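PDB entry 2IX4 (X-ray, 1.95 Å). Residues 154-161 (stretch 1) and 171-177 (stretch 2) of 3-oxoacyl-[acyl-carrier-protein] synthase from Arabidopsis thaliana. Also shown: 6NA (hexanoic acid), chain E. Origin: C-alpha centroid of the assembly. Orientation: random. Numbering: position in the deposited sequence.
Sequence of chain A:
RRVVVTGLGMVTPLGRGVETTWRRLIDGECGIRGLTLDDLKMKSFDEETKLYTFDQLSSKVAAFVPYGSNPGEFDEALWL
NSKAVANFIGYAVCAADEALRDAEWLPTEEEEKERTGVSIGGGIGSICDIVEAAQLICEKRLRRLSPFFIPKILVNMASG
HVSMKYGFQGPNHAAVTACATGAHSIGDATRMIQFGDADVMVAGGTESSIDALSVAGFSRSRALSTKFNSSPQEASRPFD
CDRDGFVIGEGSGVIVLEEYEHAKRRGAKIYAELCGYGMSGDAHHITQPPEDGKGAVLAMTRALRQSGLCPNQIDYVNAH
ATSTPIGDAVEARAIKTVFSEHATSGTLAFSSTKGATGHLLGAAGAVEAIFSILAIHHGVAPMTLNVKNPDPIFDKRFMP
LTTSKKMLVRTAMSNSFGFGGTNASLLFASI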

ATOM      1  N   LEU A 154      -9.812   0.916  -4.741  1.00 25.42           N
ATOM      2  CA  LEU A 154      -8.863   0.517  -3.696  1.00 25.19           C
ATOM      3  C   LEU A 154      -7.592  -0.127  -4.262  1.00 25.11           C
ATOM      4  O   LEU A 154      -7.657  -1.115  -4.999  1.00 25.16           O
ATOM      5  CB  LEU A 154      -9.536  -0.407  -2.676  1.00 25.00           C
ATOM      6  CG  LEU A 154     -10.683   0.176  -1.844  1.00 25.03           C
ATOM      7  CD1 LEU A 154     -11.456  -0.932  -1.155  1.00 23.98           C
ATOM      8  CD2 LEU A 154     -10.184   1.209  -0.833  1.00 24.79           C
ATOM      9  N   VAL A 155      -6.442   0.430  -3.885  1.00 25.02           N
ATOM     10  CA  VAL A 155      -5.146   0.071  -4.484  1.00 24.99           C
ATOM     11  C   VAL A 155      -4.644  -1.345  -4.160  1.00 24.95           C
ATOM     12  O   VAL A 155      -3.641  -1.790  -4.727  1.00 25.01           O
ATOM     13  CB  VAL A 155      -4.028   1.118  -4.161  1.00 25.09           C
ATOM     14  CG1 VAL A 155      -4.338   2.459  -4.807  1.00 25.61           C
ATOM     15  CG2 VAL A 155      -3.847   1.287  -2.668  1.00 25.20           C
ATOM     16  N   ASN A 156      -5.337  -2.042  -3.259  1.00 24.60           N
ATOM     17  CA  ASN A 156      -4.980  -3.412  -2.903  1.00 24.36           C
ATOM     18  C   ASN A 156      -5.749  -4.462  -3.704  1.00 24.35           C
ATOM     19  O   ASN A 156      -5.466  -5.658  -3.599  1.00 24.46           O
ATOM     20  CB  ASN A 156      -5.205  -3.659  -1.409  1.00 24.32           C
ATOM     21  CG  ASN A 156      -6.671  -3.581  -1.011  1.00 24.02           C
ATOM     22  OD1 ASN A 156      -7.312  -2.543  -1.163  1.00 24.03           O
ATOM     23  ND2 ASN A 156      -7.203  -4.681  -0.482  1.00 23.40           N
ATOM     24  N   MET A 157      -6.712  -4.009  -4.504  1.00 24.11           N
ATOM     25  CA  MET A 157      -7.687  -4.913  -5.115  1.00 24.26           C
ATOM     26  C   MET A 157      -7.151  -5.832  -6.216  1.00 24.05           C
ATOM     27  O   MET A 157      -7.782  -6.846  -6.531  1.00 24.20           O
ATOM     28  CB  MET A 157      -8.938  -4.153  -5.565  1.00 24.41           C
ATOM     29  CG  MET A 157      -9.823  -3.698  -4.399  1.00 24.94           C
ATOM     30  SD  MET A 157     -10.351  -5.014  -3.269  1.00 26.61           S
ATOM     31  CE  MET A 157     -11.452  -5.952  -4.326  1.00 26.03           C
ATOM     32  N   ALA A 158      -6.007  -5.484  -6.801  1.00 23.79           N
ATOM     33  CA  ALA A 158      -5.370  -6.360  -7.789  1.00 23.72           C
ATOM     34  C   ALA A 158      -4.996  -7.708  -7.162  1.00 23.58           C
ATOM     35  O   ALA A 158      -5.247  -8.761  -7.752  1.00 23.40           O
ATOM     36  CB  ALA A 158      -4.155  -5.687  -8.419  1.00 23.90           C
ATOM     37  N   SER A 159      -4.419  -7.663  -5.959  1.00 23.23           N
ATOM     38  CA  SER A 159      -4.142  -8.866  -5.166  1.00 23.06           C
ATOM     39  C   SER A 159      -5.403  -9.664  -4.862  1.00 22.82           C
ATOM     40  O   SER A 159      -5.393 -10.893  -4.938  1.00 23.06           O
ATOM     41  CB  SER A 159      -3.455  -8.503  -3.847  1.00 23.02           C
ATOM     42  OG  SER A 159      -2.167  -7.977  -4.073  1.00 23.61           O
ATOM     43  N   GLY A 160      -6.478  -8.958  -4.508  1.00 22.45           N
ATOM     44  CA  GLY A 160      -7.766  -9.579  -4.220  1.00 21.96           C
ATOM     45  C   GLY A 160      -8.317 -10.359  -5.400  1.00 21.82           C
ATOM     46  O   GLY A 160      -8.736 -11.509  -5.249  1.00 21.57           O
ATOM     47  N   HIS A 161      -8.304  -9.736  -6.577  1.00 21.63           N
ATOM     48  CA  HIS A 161      -8.837 -10.362  -7.792  1.00 21.81           C
ATOM     49  C   HIS A 161      -7.987 -11.530  -8.288  1.00 21.76           C
ATOM     50  O   HIS A 161      -8.524 -12.517  -8.792  1.00 21.85           O
ATOM     51  CB  HIS A 161      -9.014  -9.323  -8.896  1.00 21.90           C
ATOM     52  CG  HIS A 161     -10.185  -8.418  -8.682  1.00 22.07           C
ATOM     53  ND1 HIS A 161     -11.393  -8.604  -9.317  1.00 22.39           N
ATOM     54  CD2 HIS A 161     -10.338  -7.327  -7.895  1.00 21.22           C
ATOM     55  CE1 HIS A 161     -12.236  -7.661  -8.938  1.00 22.47           C
ATOM     56  NE2 HIS A 161     -11.622  -6.874  -8.073  1.00 21.69           N
ATOM     57  N   PRO A 171      -0.663 -15.326   2.063  1.00 20.49           N
ATOM     58  CA  PRO A 171      -0.728 -13.884   2.323  1.00 20.67           C
ATOM     59  C   PRO A 171      -1.325 -13.097   1.149  1.00 21.03           C
ATOM     60  O   PRO A 171      -0.875 -13.240   0.009  1.00 20.94           O
ATOM     61  CB  PRO A 171       0.738 -13.500   2.541  1.00 20.61           C
ATOM     62  CG  PRO A 171       1.379 -14.738   3.049  1.00 20.28           C
ATOM     63  CD  PRO A 171       0.664 -15.886   2.381  1.00 20.38           C
ATOM     64  N   ASN A 172      -2.353 -12.303   1.446  1.00 21.40           N
ATOM     65  CA  ASN A 172      -2.999 -11.416   0.483  1.00 21.64           C
ATOM     66  C   ASN A 172      -2.570 -10.002   0.858  1.00 21.69           C
ATOM     67  O   ASN A 172      -3.039  -9.445   1.852  1.00 21.85           O
ATOM     68  CB  ASN A 172      -4.525 -11.591   0.559  1.00 21.92           C
ATOM     69  CG  ASN A 172      -5.293 -10.710  -0.429  1.00 22.67           C
ATOM     70  OD1 ASN A 172      -4.791  -9.701  -0.920  1.00 23.91           O
ATOM     71  ND2 ASN A 172      -6.537 -11.090  -0.700  1.00 23.39           N
ATOM     72  N   HIS A 173      -1.677  -9.433   0.052  1.00 21.64           N
ATOM     73  CA  HIS A 173      -0.871  -8.283   0.461  1.00 21.60           C
ATOM     74  C   HIS A 173      -0.723  -7.253  -0.663  1.00 21.58           C
ATOM     75  O   HIS A 173      -0.955  -7.549  -1.839  1.00 21.48           O
ATOM     76  CB  HIS A 173       0.504  -8.798   0.915  1.00 21.50           C
ATOM     77  CG  HIS A 173       1.419  -7.740   1.457  1.00 21.85           C
ATOM     78  ND1 HIS A 173       2.473  -7.227   0.732  1.00 22.17           N
ATOM     79  CD2 HIS A 173       1.458  -7.127   2.663  1.00 21.71           C
ATOM     80  CE1 HIS A 173       3.114  -6.331   1.463  1.00 21.66           C
ATOM     81  NE2 HIS A 173       2.518  -6.251   2.639  1.00 21.36           N
ATOM     82  N   ALA A 174      -0.364  -6.032  -0.288  1.00 21.62           N
ATOM     83  CA  ALA A 174       0.064  -5.030  -1.245  1.00 21.78           C
ATOM     84  C   ALA A 174       0.932  -4.031  -0.516  1.00 22.21           C
ATOM     85  O   ALA A 174       0.569  -3.553   0.559  1.00 21.89           O
ATOM     86  CB  ALA A 174      -1.129  -4.338  -1.890  1.00 21.82           C
ATOM     87  N   ALA A 175       2.099  -3.753  -1.086  1.00 22.80           N
ATOM     88  CA  ALA A 175       2.919  -2.642  -0.635  1.00 23.42           C
ATOM     89  C   ALA A 175       2.642  -1.493  -1.587  1.00 23.68           C
ATOM     90  O   ALA A 175       2.605  -1.688  -2.800  1.00 24.12           O
ATOM     91  CB  ALA A 175       4.385  -3.015  -0.654  1.00 23.43           C
ATOM     92  N   VAL A 176       2.409  -0.305  -1.042  1.00 24.04           N
ATOM     93  CA  VAL A 176       2.172   0.868  -1.877  1.00 24.24           C
ATOM     94  C   VAL A 176       3.113   1.976  -1.445  1.00 24.24           C
ATOM     95  O   VAL A 176       3.005   2.505  -0.340  1.00 24.66           O
ATOM     96  CB  VAL A 176       0.696   1.334  -1.852  1.00 24.44           C
ATOM     97  CG1 VAL A 176       0.509   2.542  -2.753  1.00 24.68           C
ATOM     98  CG2 VAL A 176      -0.227   0.207  -2.306  1.00 24.65           C
ATOM     99  N   THR A 177       4.051   2.297  -2.330  1.00 24.15           N
ATOM    100  CA  THR A 177       5.163   3.187  -2.022  1.00 24.02           C
ATOM    101  C   THR A 177       5.448   4.088  -3.223  1.00 23.97           C
ATOM    102  O   THR A 177       6.605   4.280  -3.608  1.00 24.01           O
ATOM    103  CB  THR A 177       6.435   2.384  -1.665  1.00 23.77           C
ATOM    104  OG1 THR A 177       6.630   1.352  -2.638  1.00 24.02           O
ATOM    105  CG2 THR A 177       6.314   1.740  -0.288  1.00 23.79           C
TER
HETATM  106  CA  6NA E1462     -13.422  -1.250   3.610  1.00 25.97           C
HETATM  107  C   6NA E1462     -12.451  -2.086   4.414  1.00 26.55           C
HETATM  108  O   6NA E1462     -12.075  -3.182   4.024  1.00 25.90           O
HETATM  109  CB  6NA E1462     -12.786  -0.623   2.367  1.00 25.57           C
HETATM  110  CG  6NA E1462     -11.333  -0.178   2.540  1.00 25.33           C
HETATM  111  CD  6NA E1462     -11.207   1.251   3.048  1.00 24.92           C
HETATM  112  C6  6NA E1462      -9.784   1.535   3.473  1.00 25.16           C
HETATM  113  O   HOH W   1      -5.796  -7.133  -0.990  1.00 33.78           O

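The two stretches meet over a small area, 266 Å² summed over both sides, and a single direct hydrogen bond joins them. Ser159, on the helix of the first stretch, points its CA-to-CB bond toward the second stretch and, with chi1 in the m well, carries its hydroxyl to the backbone of His173. The bond runs from Ser159 OG to His173 O at 2.6 Å, a short distance for a hydroxyl donor and a carbonyl acceptor. Because the acceptor belongs to the main chain, this bond does not depend on the His173 side chain, whose CA-to-CB bond points away from the first stretch and whose ring nitrogens are both hydrogen-bonded elsewhere in the structure.

A second polar link is made through water. Water 1 donates to Asn156 O at 3.0 Å and to Asn172 OD1 at 2.8 Å, and accepts from Asn156 ND2 at 2.9 Å. It thus engages both the backbone and the side chain of Asn156 while reaching across to the amide of Asn172. With Asn156 in the p rotamer, its ND2 and its main-chain O bind the same water. On the other side, the CA-to-CB bond of Asn172 runs sideways, but its t rotamer brings the end of the side chain nearer to the helix.

That amide also packs directly against the helix. Asn172 OD1 lies 3.4 Å from Ser159 CB, and Asn172 ND2 lies 4.0 Å from Gly160 CA. Gly160 has no side chain, and its contact with the amide is made through CA.

The apolar contacts lie nearer the start of the first stretch. Val155 and Val176 both direct their CA-to-CB bonds toward the opposing stretch, and their methyl groups meet at 3.8 Å between Val155 CG2 and Val176 CG2, a van der Waals contact that bridges backbones whose CA atoms are 7.8 Å apart. At Asn156 and Ala174 the chains come closer, with their CA atoms 5.6 Å apart, and the small methyl of Ala174 fills the gap: Ala174 CB is 4.1 Å from Asn156 CA and 4.2 Å from Asn156 CB.

Locally, the first stretch forms a type I turn from Leu154 to Met157, closed by a hydrogen bond from Met157 N to Leu154 O at 3.1 Å, with Val155 and Asn156 at its two central positions. Within the following helix, His161 N bonds to Met157 O at 2.9 Å, spanning the segment that contains Ser159 and Gly160.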